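Local coordinates for protein gamma-glutamyltransferase 1 Threonine peptidase. MEROPS family T03 (Pseudomonas nitroreducens, PDB 7D9E) that forms the large subunit of a gamma-glutamyltranspeptidase, an N-terminal nucleophile enzyme that transfers gamma-glutamyl groups and can probably be used to make theanine, at residues Leu303-Lys308 and Asp347-Thr352; Gly129-Leu134 and Asp215-Gly220. All blocks are in the same frame, centred on the assembly; numbering follows the deposited sequence.

Contact 1: residues Leu303-Lys308 and Asp347-Thr352; sequences LSEIEK and DAISAT
Glu305 and Lys308 of helix 297-317 meet Ile349, Ser350 and Thr352 in a polar helix-to-loop contact, where the irregular chain that follows helix 334-343 passes over the helix. Ser350 is gripped by both oxygens of one carboxylate. The Glu305 side chain bends at its second torsion (chi2 -73°), which carries the acid out to the loop although its CB does not aim there. Ser350 OG donates a hydrogen bond of 2.6 Å to Glu305 OE1, through the lone pair on the side of the other oxygen. Glu305 OE2 accepts an almost straight bond from the Ser350 backbone N (2.9 Å), the donor lying 27° out of the carboxylate plane. Serine suits this place because its hydroxyl, one carbon from the backbone, reaches the second oxygen of the acid that its own N-H already holds. Arg309 forms a salt bridge with Glu305 OE1 and a hydrogen bond with Ser350 OG, and Asn345 N adds another donor to OE1, so the buried negative charge is probably well compensated.

The Lys308 side chain crosses those of Ile349 and Thr352 at about a right angle, with NZ 3.8 Å from Ile349 CG2. Its NZ forms a salt bridge with Asp132 of the other chain and gives a hydrogen bond to a water (3.1 Å), which in turn donates to Thr352 OG1 at 2.7 Å. One carboxylate accepting from both the N-H and the hydroxyl of a single loop residue thus ties the loop to helix 297-317, beside the interface between the two chains.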
loop_
_atom_site.group_PDB
_atom_site.type_symbol
_atom_site.label_atom_id
_atom_site.label_comp_id
_atom_site.label_asym_id
_atom_site.label_seq_id
_atom_site.Cartn_x
_atom_site.Cartn_y
_atom_site.Cartn_z
ATOM N N LEU A 303 19.269 5.004 -10.224
ATOM C CA LEU A 303 18.059 5.019 -9.403
ATOM C C LEU A 303 18.414 5.132 -7.927
ATOM O O LEU A 303 17.734 5.842 -7.169
ATOM C CB LEU A 303 17.197 3.781 -9.624
ATOM C CG LEU A 303 16.661 3.503 -11.026
ATOM C CD1 LEU A 303 15.425 2.585 -10.927
ATOM C CD2 LEU A 303 16.321 4.745 -11.823
ATOM N N SER A 304 19.468 4.419 -7.496
ATOM C CA SER A 304 19.870 4.450 -6.094
ATOM C C SER A 304 20.302 5.846 -5.675
ATOM O O SER A 304 19.993 6.283 -4.561
ATOM C CB SER A 304 20.990 3.442 -5.839
ATOM O OG SER A 304 20.570 2.115 -6.180
ATOM N N GLU A 305 21.000 6.568 -6.560
ATOM C CA GLU A 305 21.429 7.924 -6.233
ATOM C C GLU A 305 20.229 8.841 -6.056
ATOM O O GLU A 305 20.234 9.730 -5.191
ATOM C CB GLU A 305 22.334 8.462 -7.337
ATOM C CG GLU A 305 23.758 7.946 -7.287
ATOM C CD GLU A 305 24.560 8.568 -6.155
ATOM O OE1 GLU A 305 24.721 9.816 -6.138
ATOM O OE2 GLU A 305 25.024 7.820 -5.271
ATOM N N ILE A 306 19.194 8.648 -6.876
ATOM C CA ILE A 306 17.975 9.425 -6.712
ATOM C C ILE A 306 17.279 9.043 -5.412
ATOM O O ILE A 306 16.858 9.911 -4.634
ATOM C CB ILE A 306 17.051 9.247 -7.931
ATOM C CG1 ILE A 306 17.786 9.588 -9.229
ATOM C CG2 ILE A 306 15.835 10.136 -7.767
ATOM C CD1 ILE A 306 16.956 9.348 -10.470
ATOM N N GLU A 307 17.191 7.741 -5.134
ATOM C CA GLU A 307 16.496 7.267 -3.942
ATOM C C GLU A 307 17.158 7.762 -2.663
ATOM O O GLU A 307 16.461 8.014 -1.672
ATOM C CB GLU A 307 16.370 5.741 -3.969
ATOM C CG GLU A 307 15.428 5.309 -5.106
ATOM C CD GLU A 307 15.636 3.901 -5.597
ATOM O OE1 GLU A 307 16.640 3.260 -5.229
ATOM O OE2 GLU A 307 14.778 3.445 -6.387
ATOM N N LYS A 308 18.480 7.962 -2.679
ATOM C CA LYS A 308 19.161 8.502 -1.509
ATOM C C LYS A 308 18.534 9.821 -1.077
ATOM O O LYS A 308 18.296 10.052 0.117
ATOM C CB LYS A 308 20.639 8.724 -1.821
ATOM C CG LYS A 308 21.519 7.480 -1.627
ATOM C CD LYS A 308 22.948 7.821 -1.993
ATOM C CE LYS A 308 23.980 6.960 -1.264
ATOM N NZ LYS A 308 23.815 5.492 -1.563
ATOM N N ASP A 347 28.528 8.372 -11.764
ATOM C CA ASP A 347 29.689 7.509 -11.918
ATOM C C ASP A 347 30.155 6.853 -10.624
ATOM O O ASP A 347 30.913 5.883 -10.689
ATOM C CB ASP A 347 30.843 8.308 -12.549
ATOM C CG ASP A 347 30.432 9.016 -13.842
ATOM N N ALA A 348 29.701 7.327 -9.464
ATOM C CA ALA A 348 30.139 6.794 -8.182
ATOM C C ALA A 348 29.067 7.017 -7.123
ATOM O O ALA A 348 28.183 7.861 -7.272
ATOM C CB ALA A 348 31.454 7.444 -7.726
ATOM N N ILE A 349 29.166 6.249 -6.038
ATOM C CA ILE A 349 28.219 6.361 -4.939
ATOM C C ILE A 349 28.513 7.625 -4.143
ATOM O O ILE A 349 29.645 7.846 -3.693
ATOM C CB ILE A 349 28.318 5.134 -4.026
ATOM C CG1 ILE A 349 27.959 3.852 -4.793
ATOM C CG2 ILE A 349 27.390 5.292 -2.836
ATOM C CD1 ILE A 349 28.203 2.589 -3.982
ATOM N N SER A 350 27.479 8.431 -3.926
ATOM C CA SER A 350 27.599 9.601 -3.066
ATOM C C SER A 350 27.809 9.186 -1.616
ATOM O O SER A 350 27.230 8.204 -1.146
ATOM C CB SER A 350 26.312 10.420 -3.147
ATOM O OG SER A 350 26.180 11.075 -4.394
ATOM N N ALA A 351 28.607 9.968 -0.887
ATOM C CA ALA A 351 28.833 9.677 0.519
ATOM C C ALA A 351 27.525 9.793 1.285
ATOM O O ALA A 351 26.897 10.856 1.304
ATOM C CB ALA A 351 29.862 10.659 1.091
ATOM N N THR A 352 27.114 8.694 1.922
ATOM C CA THR A 352 25.834 8.667 2.621
ATOM C C THR A 352 25.784 9.732 3.705
ATOM O O THR A 352 24.752 10.384 3.893
ATOM C CB THR A 352 25.618 7.273 3.217
ATOM O OG1 THR A 352 25.497 6.325 2.150
ATOM C CG2 THR A 352 24.365 7.224 4.068
HETATM O O HOH W 1 23.320 4.865 1.387
#

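Contact 2: residues Gly129-Leu134 and Asp215-Gly220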
loop_
_atom_site.group_PDB
_atom_site.type_symbol
_atom_site.label_atom_id
_atom_site.label_comp_id
_atom_site.label_asym_id
_atom_site.label_seq_id
_atom_site.Cartn_x
_atom_site.Cartn_y
_atom_site.Cartn_z
ATOM N N GLY A 129 -9.880 1.883 9.538
ATOM C CA GLY A 129 -10.574 2.785 8.635
ATOM C C GLY A 129 -11.303 2.157 7.464
ATOM O O GLY A 129 -12.124 2.812 6.830
ATOM N N THR A 130 -11.033 0.889 7.154
ATOM C CA THR A 130 -11.492 0.332 5.885
ATOM C C THR A 130 -13.009 0.395 5.703
ATOM O O THR A 130 -13.491 0.821 4.648
ATOM C CB THR A 130 -10.963 -1.083 5.729
ATOM O OG1 THR A 130 -9.545 -0.986 5.660
ATOM C CG2 THR A 130 -11.495 -1.705 4.471
ATOM N N VAL A 131 -13.784 -0.027 6.704
ATOM C CA VAL A 131 -15.236 -0.008 6.529
ATOM C C VAL A 131 -15.735 1.409 6.262
ATOM O O VAL A 131 -16.590 1.628 5.397
ATOM C CB VAL A 131 -15.954 -0.676 7.711
ATOM C CG1 VAL A 131 -17.470 -0.539 7.548
ATOM C CG2 VAL A 131 -15.570 -2.149 7.773
ATOM N N MET A 132 -15.214 2.394 6.995
ATOM C CA MET A 132 -15.592 3.778 6.721
ATOM C C MET A 132 -15.195 4.240 5.339
ATOM O O MET A 132 -15.970 4.929 4.660
ATOM C CB MET A 132 -15.074 4.702 7.824
ATOM C CG MET A 132 -15.611 6.100 7.632
ATOM S SD MET A 132 -17.267 6.252 8.129
ATOM C CE MET A 132 -17.055 6.205 10.008
ATOM N N GLY A 133 -13.975 3.905 4.917
ATOM C CA GLY A 133 -13.517 4.289 3.594
ATOM C C GLY A 133 -14.402 3.749 2.490
ATOM O O GLY A 133 -14.858 4.499 1.620
ATOM N N LEU A 134 -14.680 2.446 2.526
ATOM C CA LEU A 134 -15.502 1.837 1.483
ATOM C C LEU A 134 -16.901 2.439 1.486
ATOM O O LEU A 134 -17.483 2.694 0.419
ATOM C CB LEU A 134 -15.545 0.327 1.686
ATOM C CG LEU A 134 -14.175 -0.360 1.639
ATOM C CD1 LEU A 134 -14.306 -1.834 2.006
ATOM C CD2 LEU A 134 -13.557 -0.186 0.271
ATOM N N ASP A 215 -22.230 1.744 10.758
ATOM C CA ASP A 215 -22.863 1.795 12.068
ATOM C C ASP A 215 -22.562 0.530 12.864
ATOM O O ASP A 215 -22.344 0.586 14.075
ATOM C CB ASP A 215 -24.369 1.987 11.920
ATOM C CG ASP A 215 -24.771 3.447 11.868
ATOM O OD1 ASP A 215 -23.881 4.320 11.951
ATOM O OD2 ASP A 215 -25.984 3.720 11.757
ATOM N N ASP A 216 -22.531 -0.625 12.204
ATOM C CA ASP A 216 -22.194 -1.845 12.934
ATOM C C ASP A 216 -20.748 -1.814 13.408
ATOM O O ASP A 216 -20.450 -2.156 14.564
ATOM C CB ASP A 216 -22.404 -3.066 12.045
ATOM C CG ASP A 216 -21.747 -4.313 12.604
ATOM O OD1 ASP A 216 -22.194 -4.771 13.686
ATOM O OD2 ASP A 216 -20.772 -4.813 11.985
ATOM N N PHE A 217 -19.834 -1.432 12.515
ATOM C CA PHE A 217 -18.416 -1.545 12.825
ATOM C C PHE A 217 -17.986 -0.560 13.898
ATOM O O PHE A 217 -17.189 -0.910 14.782
ATOM C CB PHE A 217 -17.560 -1.356 11.568
ATOM C CG PHE A 217 -16.138 -1.732 11.767
ATOM C CD1 PHE A 217 -15.244 -0.810 12.299
ATOM C CD2 PHE A 217 -15.680 -3.015 11.456
ATOM C CE1 PHE A 217 -13.927 -1.157 12.514
ATOM C CE2 PHE A 217 -14.364 -3.351 11.648
ATOM C CZ PHE A 217 -13.488 -2.432 12.196
ATOM N N TYR A 218 -18.492 0.671 13.837
ATOM C CA TYR A 218 -18.015 1.737 14.712
ATOM C C TYR A 218 -18.931 2.011 15.897
ATOM O O TYR A 218 -18.465 2.578 16.892
ATOM C CB TYR A 218 -17.751 3.025 13.910
ATOM C CG TYR A 218 -16.693 2.818 12.842
ATOM C CD1 TYR A 218 -15.343 2.948 13.137
ATOM C CD2 TYR A 218 -17.048 2.452 11.554
ATOM C CE1 TYR A 218 -14.374 2.739 12.166
ATOM C CE2 TYR A 218 -16.071 2.234 10.570
ATOM C CZ TYR A 218 -14.746 2.384 10.905
ATOM O OH TYR A 218 -13.746 2.168 9.980
ATOM N N LYS A 219 -20.216 1.612 15.826
ATOM C CA LYS A 219 -21.198 1.962 16.850
ATOM C C LYS A 219 -22.072 0.799 17.303
ATOM O O LYS A 219 -22.849 0.974 18.257
ATOM C CB LYS A 219 -22.118 3.073 16.324
ATOM C CG LYS A 219 -21.412 4.395 16.099
ATOM N N GLY A 220 -21.964 -0.370 16.674
ATOM C CA GLY A 220 -22.869 -1.477 16.906
ATOM C C GLY A 220 -22.238 -2.740 17.469
ATOM O O GLY A 220 -21.302 -2.667 18.272
HETATM O O HOH W 2 -12.740 -0.695 9.273
#
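Tyr218 turns its ring from helix 214-219 toward helix 130-141 with CG anti to its own carbonyl carbon (chi1 -61°), while Met132, CG anti to the backbone N, folds back at its next two torsions and lays its methyl on that ring. Met132 CE sits over one face, 4.3 Å from the centroid of the Tyr218 ring, a CH-pi contact, with the sulfur oblique to the ring in a Met-aromatic pair. The opposite face is covered by Phe217, whose CD1 lies over the centre of the tyrosine ring. Flexible and polarisable, methionine suits such a flat surface. The helices run roughly antiparallel at 142°, their axes 9.8 Å apart, and the tyrosine hydroxyl reaches the first turn of helix 130-141, where amides lack acceptors from a preceding turn. Met132 N gives Tyr218 OH a weak hydrogen bond of 3.3 Å. Val131 N is served by a water at 2.9 Å, which donates to the same Tyr218 OH at 3.1 Å. Tyr218 OH is also hydrogen-bonded to Pro128 O, just before the helix, and Gly129 CA lies 3.5 Å from Tyr218 OH. A phenylalanine in place of Tyr218 would probably leave the Met132 amide, the bridging water and Pro128 O without their common partner. Beside the ring, branched Val131 points toward helix 214-219 and packs its CG2 against Phe217 CD2 at 3.8 Å; Phe217 also meets the ring of Phe35 of the other chain.

The two contacts share no helix or loop and lie on opposite sides of the chain's centre, their centres 44 Å apart and their nearest atoms about 28 Å apart. Contact 2 is the core one: two helices meet through aromatic and aliphatic groups, and its polar element is a neutral hydroxyl serving a helix start, with the side chain of Thr130 about 11 Å from the bound DON. Contact 1 is farther out, partly buried, and ties a helix to an irregular loop by hydrogen bonds to a charged carboxylate, whose ionic partner lies outside the two segments. Each uses one ordered water to bridge its segments. Both touch the other chain, contact 1 more widely, contact 2 through an aromatic ring among others.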